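Local coordinates for sensor protein (Pseudomonas syringae pv. tomato, PDB 2R8R), which probably acts as an ATP-dependent histidine kinase of a two-component system, represented here by its N-terminal KdpD sensor domain of the P-loop NTPase clan, at residues G18-A22 against E49-L53; V35-V41 against A84-V90. All coordinates share one frame; numbering follows the deposited sequence.

Contact 1: residues G18-A22 against E49-L53; sequences GKTYA and ETEAL. With SO4 (sulfate ion), chain C.
The ring of Tyr21 takes a methyl of Leu53 over one face and the carboxylate group of Glu49 obliquely, and no hydrogen bond joins the two helices. Leu53 CD1 makes a CH-pi contact, 3.9 Å from the centroid of the Tyr21 ring. Glu49 has its CD 3.7 Å from Tyr21 CE1 and its carboxylate turned 33° from the ring. Its CG lies between backbone N and carbonyl carbon (chi1 67°), and the extended chain then crosses the tyrosine at about a right angle, while OE2 forms a salt bridge with Arg47. Thr50 OG1 lies at the ring edge, in plane, 3.6 Å from Tyr21 CD1.

Nearer the sulfate, the two threonines meet through methyls, Thr20 CG2 lying 3.8 Å from Thr50 CG2. The hydroxyl of Thr20 faces another way, to a hydrogen bond with Asp91. Thr20 thus has a divided role: its methyl serves the helix contact, and its amide gives O4 of the sulfate a nearly straight bond, Thr20 N to O4 3.0 Å at 169°. Lys19 N adds a bond to O3 at 3.0 Å, and the Lys19 chain, bent at its last two torsions, folds NZ back onto the same ion. Gly18, at the N-cap with positive phi, donates its N to O2, and Gly16 N joins from the preceding loop. Backbone amides and a lysine wrapped round an anion at a helix start are consistent with a P-loop (Walker A) phosphate site, the sulfate probably standing where a nucleotide phosphate would bind.

Contact 2: residues V35-V41 against A84-V90; sequences VRVMAGV and APSLVLV
Val37 and Leu87 lie side by side on one face of the sheet, both pointing the same way, with Val37 CG2 4.1 Å from Leu87 CD2. On that face Val37 CG1 also touches Leu89, whose side chain reaches Leu24 and Ala27 of helix 19-32. The other face carries Met38, a selenomethionine here, whose CB rests 3.6 Å from CG of Pro85, and further along Val41 CG1 meets Val90 CG1 at 3.8 Å. In Val41 this methyl stands between backbone N and carbonyl carbon (chi1 47°), turned to the neighbouring strand.

Strand 37-39 forms one border of a five-stranded parallel sheet, and helix 19-32 leads into it from strand 7-12 as a right-handed beta-alpha-beta crossover would, in keeping with the P-loop NTPase clan. Strand 87-90 is its neighbour, tied by backbone hydrogen bonds of a parallel pair, from Met38 N to Leu87 O and from Leu89 N to Met38 O, the latter 2.8 Å. Beyond Ala39 the register slips by one residue in a beta bulge: Leu89 O takes both Gly40 N, at 2.8 Å, and Val41 N, at 3.1 Å. Gly40 has no side chain, and Val88 CG1 packs against its N.

At the other end Arg36 O is gripped twice, by Ser86 N and Leu87 N. The Arg36 chain bends at chi3 (-67°), which brings the guanidinium over Ser86 CB and lets NH1 donate to Ala84 O at 3.0 Å, the acceptor lying in the guanidinium plane. A water also donates to Ala84 O and makes a weak bond with Arg36 NH2.

How the contacts relate
Contact 2 is buried and belongs to the sheet, whereas contact 1 lies at the surface beside a bound anion; their centres are 16 Å apart and their nearest atoms about 7 Å, without touching. Their segments alternate along the chain: helix 19-32 precedes strand 37-39, which in turn precedes helix 48-54. Helix 19-32 serves both, starting at the sulfate in contact 1 and covering the Leu89 face of contact 2 further on. Their chemistry differs accordingly. Residues 35-41 and 84-90 are joined chiefly by backbone hydrogen bonds with apolar side chains on both faces, while 18-22 and 49-53 meet through side chains alone, and the amides of Gly18, Lys19 and Thr20 turn to the anion.

Contact 1: residues G18-A22 against E49-L53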
loop_
_atom_site.group_PDB
_atom_site.type_symbol
_atom_site.label_atom_id
_atom_site.label_comp_id
_atom_site.label_asym_id
_atom_site.label_seq_id
_atom_site.Cartn_x
_atom_site.Cartn_y
_atom_site.Cartn_z
ATOM N N GLY A 18 -4.849 -6.299 6.845
ATOM C CA GLY A 18 -3.529 -6.731 7.314
ATOM C C GLY A 18 -2.402 -6.718 6.309
ATOM O O GLY A 18 -1.407 -7.387 6.484
ATOM N N LYS A 19 -2.538 -5.931 5.268
ATOM C CA LYS A 19 -1.505 -5.828 4.208
ATOM C C LYS A 19 -0.154 -5.361 4.730
ATOM O O LYS A 19 0.885 -5.986 4.453
ATOM C CB LYS A 19 -1.943 -4.834 3.136
ATOM C CG LYS A 19 -3.190 -5.177 2.356
ATOM C CD LYS A 19 -3.463 -4.080 1.269
ATOM C CE LYS A 19 -3.810 -2.660 1.812
ATOM N NZ LYS A 19 -5.032 -2.723 2.724
ATOM N N THR A 20 -0.164 -4.246 5.470
ATOM C CA THR A 20 1.078 -3.675 5.986
ATOM C C THR A 20 1.781 -4.582 6.979
ATOM O O THR A 20 2.978 -4.798 6.876
ATOM C CB THR A 20 0.843 -2.345 6.656
ATOM O OG1 THR A 20 0.389 -1.446 5.665
ATOM C CG2 THR A 20 2.121 -1.798 7.226
ATOM N N TYR A 21 1.024 -5.144 7.911
ATOM C CA TYR A 21 1.567 -6.113 8.843
ATOM C C TYR A 21 2.230 -7.300 8.098
ATOM O O TYR A 21 3.343 -7.708 8.451
ATOM C CB TYR A 21 0.457 -6.608 9.774
ATOM C CG TYR A 21 0.967 -7.491 10.900
ATOM C CD1 TYR A 21 1.422 -6.918 12.074
ATOM C CD2 TYR A 21 0.979 -8.879 10.804
ATOM C CE1 TYR A 21 1.885 -7.664 13.117
ATOM C CE2 TYR A 21 1.455 -9.655 11.874
ATOM C CZ TYR A 21 1.912 -9.015 13.023
ATOM O OH TYR A 21 2.397 -9.689 14.137
ATOM N N ALA A 22 1.541 -7.850 7.096
ATOM C CA ALA A 22 2.081 -8.937 6.275
ATOM C C ALA A 22 3.392 -8.539 5.585
ATOM O O ALA A 22 4.373 -9.283 5.625
ATOM C CB ALA A 22 1.057 -9.442 5.254
ATOM N N GLU A 49 1.177 -3.043 17.114
ATOM C CA GLU A 49 1.901 -4.257 16.747
ATOM C C GLU A 49 2.673 -4.018 15.461
ATOM O O GLU A 49 3.751 -4.570 15.264
ATOM C CB GLU A 49 0.973 -5.483 16.628
ATOM C CG GLU A 49 -0.053 -5.445 15.480
ATOM C CD GLU A 49 -0.868 -6.738 15.338
ATOM O OE1 GLU A 49 -0.561 -7.743 16.055
ATOM O OE2 GLU A 49 -1.811 -6.737 14.508
ATOM N N THR A 50 2.112 -3.165 14.617
ATOM C CA THR A 50 2.705 -2.794 13.339
ATOM C C THR A 50 3.794 -1.744 13.578
ATOM O O THR A 50 4.885 -1.811 13.012
ATOM C CB THR A 50 1.572 -2.333 12.368
ATOM O OG1 THR A 50 0.611 -3.396 12.260
ATOM C CG2 THR A 50 2.086 -2.025 10.987
ATOM N N GLU A 51 3.523 -0.811 14.466
ATOM C CA GLU A 51 4.550 0.105 14.918
ATOM C C GLU A 51 5.763 -0.651 15.540
ATOM O O GLU A 51 6.927 -0.302 15.275
ATOM C CB GLU A 51 3.915 1.160 15.853
ATOM C CG GLU A 51 4.782 2.395 16.152
ATOM C CD GLU A 51 5.455 3.082 14.916
ATOM O OE1 GLU A 51 4.774 3.773 14.121
ATOM O OE2 GLU A 51 6.696 2.956 14.759
ATOM N N ALA A 52 5.511 -1.722 16.300
ATOM C CA ALA A 52 6.632 -2.521 16.873
ATOM C C ALA A 52 7.431 -3.302 15.808
ATOM O O ALA A 52 8.638 -3.476 15.948
ATOM C CB ALA A 52 6.151 -3.455 17.989
ATOM N N LEU A 53 6.780 -3.782 14.749
ATOM C CA LEU A 53 7.537 -4.379 13.641
ATOM C C LEU A 53 8.383 -3.327 12.893
ATOM O O LEU A 53 9.545 -3.552 12.566
ATOM C CB LEU A 53 6.608 -5.119 12.673
ATOM C CG LEU A 53 6.053 -6.448 13.199
ATOM C CD1 LEU A 53 5.192 -7.119 12.109
ATOM C CD2 LEU A 53 7.198 -7.353 13.682
HETATM S S SO4 C . -4.033 -2.838 6.097
HETATM O O1 SO4 C . -4.714 -1.600 5.829
HETATM O O2 SO4 C . -4.222 -3.345 7.417
HETATM O O3 SO4 C . -4.568 -3.689 5.029
HETATM O O4 SO4 C . -2.587 -2.575 6.083
#

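Contact 2: residues V35-V41 against A84-V90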
loop_
_atom_site.group_PDB
_atom_site.type_symbol
_atom_site.label_atom_id
_atom_site.label_comp_id
_atom_site.label_asym_id
_atom_site.label_seq_id
_atom_site.Cartn_x
_atom_site.Cartn_y
_atom_site.Cartn_z
ATOM N N VAL A 35 19.459 -9.684 4.608
ATOM C CA VAL A 35 19.119 -8.712 3.540
ATOM C C VAL A 35 19.151 -7.291 4.104
ATOM O O VAL A 35 18.650 -7.038 5.188
ATOM C CB VAL A 35 17.718 -9.017 2.907
ATOM C CG1 VAL A 35 17.331 -7.997 1.820
ATOM C CG2 VAL A 35 17.699 -10.435 2.324
ATOM N N ARG A 36 19.775 -6.379 3.376
ATOM C CA ARG A 36 19.772 -4.986 3.725
ATOM C C ARG A 36 18.404 -4.387 3.369
ATOM O O ARG A 36 18.154 -3.956 2.247
ATOM C CB ARG A 36 20.929 -4.242 3.016
ATOM C CG ARG A 36 22.351 -4.643 3.514
ATOM C CD ARG A 36 23.460 -3.983 2.656
ATOM N NE ARG A 36 23.463 -4.514 1.285
ATOM C CZ ARG A 36 23.061 -3.868 0.186
ATOM N NH1 ARG A 36 22.654 -2.615 0.233
ATOM N NH2 ARG A 36 23.097 -4.495 -0.989
ATOM N N VAL A 37 17.538 -4.378 4.364
ATOM C CA VAL A 37 16.170 -3.898 4.247
ATOM C C VAL A 37 16.056 -2.450 4.714
ATOM O O VAL A 37 16.668 -2.072 5.695
ATOM C CB VAL A 37 15.205 -4.780 5.090
ATOM C CG1 VAL A 37 13.733 -4.293 4.947
ATOM C CG2 VAL A 37 15.351 -6.243 4.695
HETATM N N MSE A 38 15.284 -1.656 3.985
HETATM C CA MSE A 38 15.001 -0.285 4.340
HETATM C C MSE A 38 13.496 0.013 4.149
HETATM O O MSE A 38 12.889 -0.338 3.135
HETATM C CB MSE A 38 15.805 0.651 3.475
HETATM C CG MSE A 38 15.652 2.106 3.844
HETATM SE SE MSE A 38 16.613 2.572 5.487
HETATM C CE MSE A 38 18.336 2.676 4.587
ATOM N N ALA A 39 12.900 0.618 5.158
ATOM C CA ALA A 39 11.553 1.137 5.067
ATOM C C ALA A 39 11.635 2.497 4.388
ATOM O O ALA A 39 12.307 3.404 4.881
ATOM C CB ALA A 39 10.920 1.233 6.469
ATOM N N GLY A 40 10.976 2.612 3.232
ATOM C CA GLY A 40 10.903 3.874 2.482
ATOM C C GLY A 40 9.705 4.695 2.898
ATOM O O GLY A 40 9.827 5.860 3.291
ATOM N N VAL A 41 8.534 4.076 2.823
ATOM C CA VAL A 41 7.328 4.635 3.412
ATOM C C VAL A 41 6.450 3.513 3.936
ATOM O O VAL A 41 6.111 2.600 3.208
ATOM C CB VAL A 41 6.548 5.596 2.432
ATOM C CG1 VAL A 41 6.384 5.004 1.045
ATOM C CG2 VAL A 41 5.217 6.084 3.089
ATOM N N ALA A 84 21.209 2.801 -1.851
ATOM C CA ALA A 84 20.994 1.536 -2.563
ATOM C C ALA A 84 20.788 0.309 -1.667
ATOM O O ALA A 84 21.574 -0.623 -1.716
ATOM C CB ALA A 84 22.144 1.278 -3.560
ATOM N N PRO A 85 19.701 0.281 -0.879
ATOM C CA PRO A 85 19.423 -0.929 -0.097
ATOM C C PRO A 85 19.074 -2.098 -1.017
ATOM O O PRO A 85 18.819 -1.938 -2.232
ATOM C CB PRO A 85 18.152 -0.565 0.734
ATOM C CG PRO A 85 17.873 0.825 0.485
ATOM C CD PRO A 85 18.627 1.273 -0.753
ATOM N N SER A 86 19.024 -3.272 -0.440
ATOM C CA SER A 86 18.680 -4.431 -1.225
ATOM C C SER A 86 17.143 -4.528 -1.432
ATOM O O SER A 86 16.698 -4.935 -2.513
ATOM C CB SER A 86 19.253 -5.654 -0.553
ATOM O OG SER A 86 18.661 -6.818 -1.043
ATOM N N LEU A 87 16.372 -4.155 -0.392
ATOM C CA LEU A 87 14.901 -4.217 -0.363
ATOM C C LEU A 87 14.351 -2.941 0.226
ATOM O O LEU A 87 14.763 -2.528 1.310
ATOM C CB LEU A 87 14.430 -5.372 0.510
ATOM C CG LEU A 87 12.909 -5.615 0.714
ATOM C CD1 LEU A 87 12.160 -5.774 -0.634
ATOM C CD2 LEU A 87 12.682 -6.820 1.620
ATOM N N VAL A 88 13.428 -2.293 -0.491
ATOM C CA VAL A 88 12.706 -1.118 0.050
ATOM C C VAL A 88 11.226 -1.445 0.255
ATOM O O VAL A 88 10.569 -2.033 -0.613
ATOM C CB VAL A 88 12.902 0.179 -0.798
ATOM C CG1 VAL A 88 12.163 1.365 -0.180
ATOM C CG2 VAL A 88 14.370 0.514 -0.886
ATOM N N LEU A 89 10.731 -1.097 1.444
ATOM C CA LEU A 89 9.320 -1.242 1.775
ATOM C C LEU A 89 8.568 0.051 1.501
ATOM O O LEU A 89 8.949 1.140 1.993
ATOM C CB LEU A 89 9.144 -1.632 3.245
ATOM C CG LEU A 89 10.053 -2.765 3.700
ATOM C CD1 LEU A 89 9.682 -3.092 5.146
ATOM C CD2 LEU A 89 9.945 -3.965 2.770
ATOM N N VAL A 90 7.528 -0.077 0.686
ATOM C CA VAL A 90 6.756 1.074 0.157
ATOM C C VAL A 90 5.241 0.789 0.224
ATOM O O VAL A 90 4.701 0.072 -0.624
ATOM C CB VAL A 90 7.149 1.397 -1.300
ATOM C CG1 VAL A 90 6.320 2.619 -1.854
ATOM C CG2 VAL A 90 8.675 1.633 -1.424
HETATM O O HOH W 1 23.572 -2.058 -3.317
#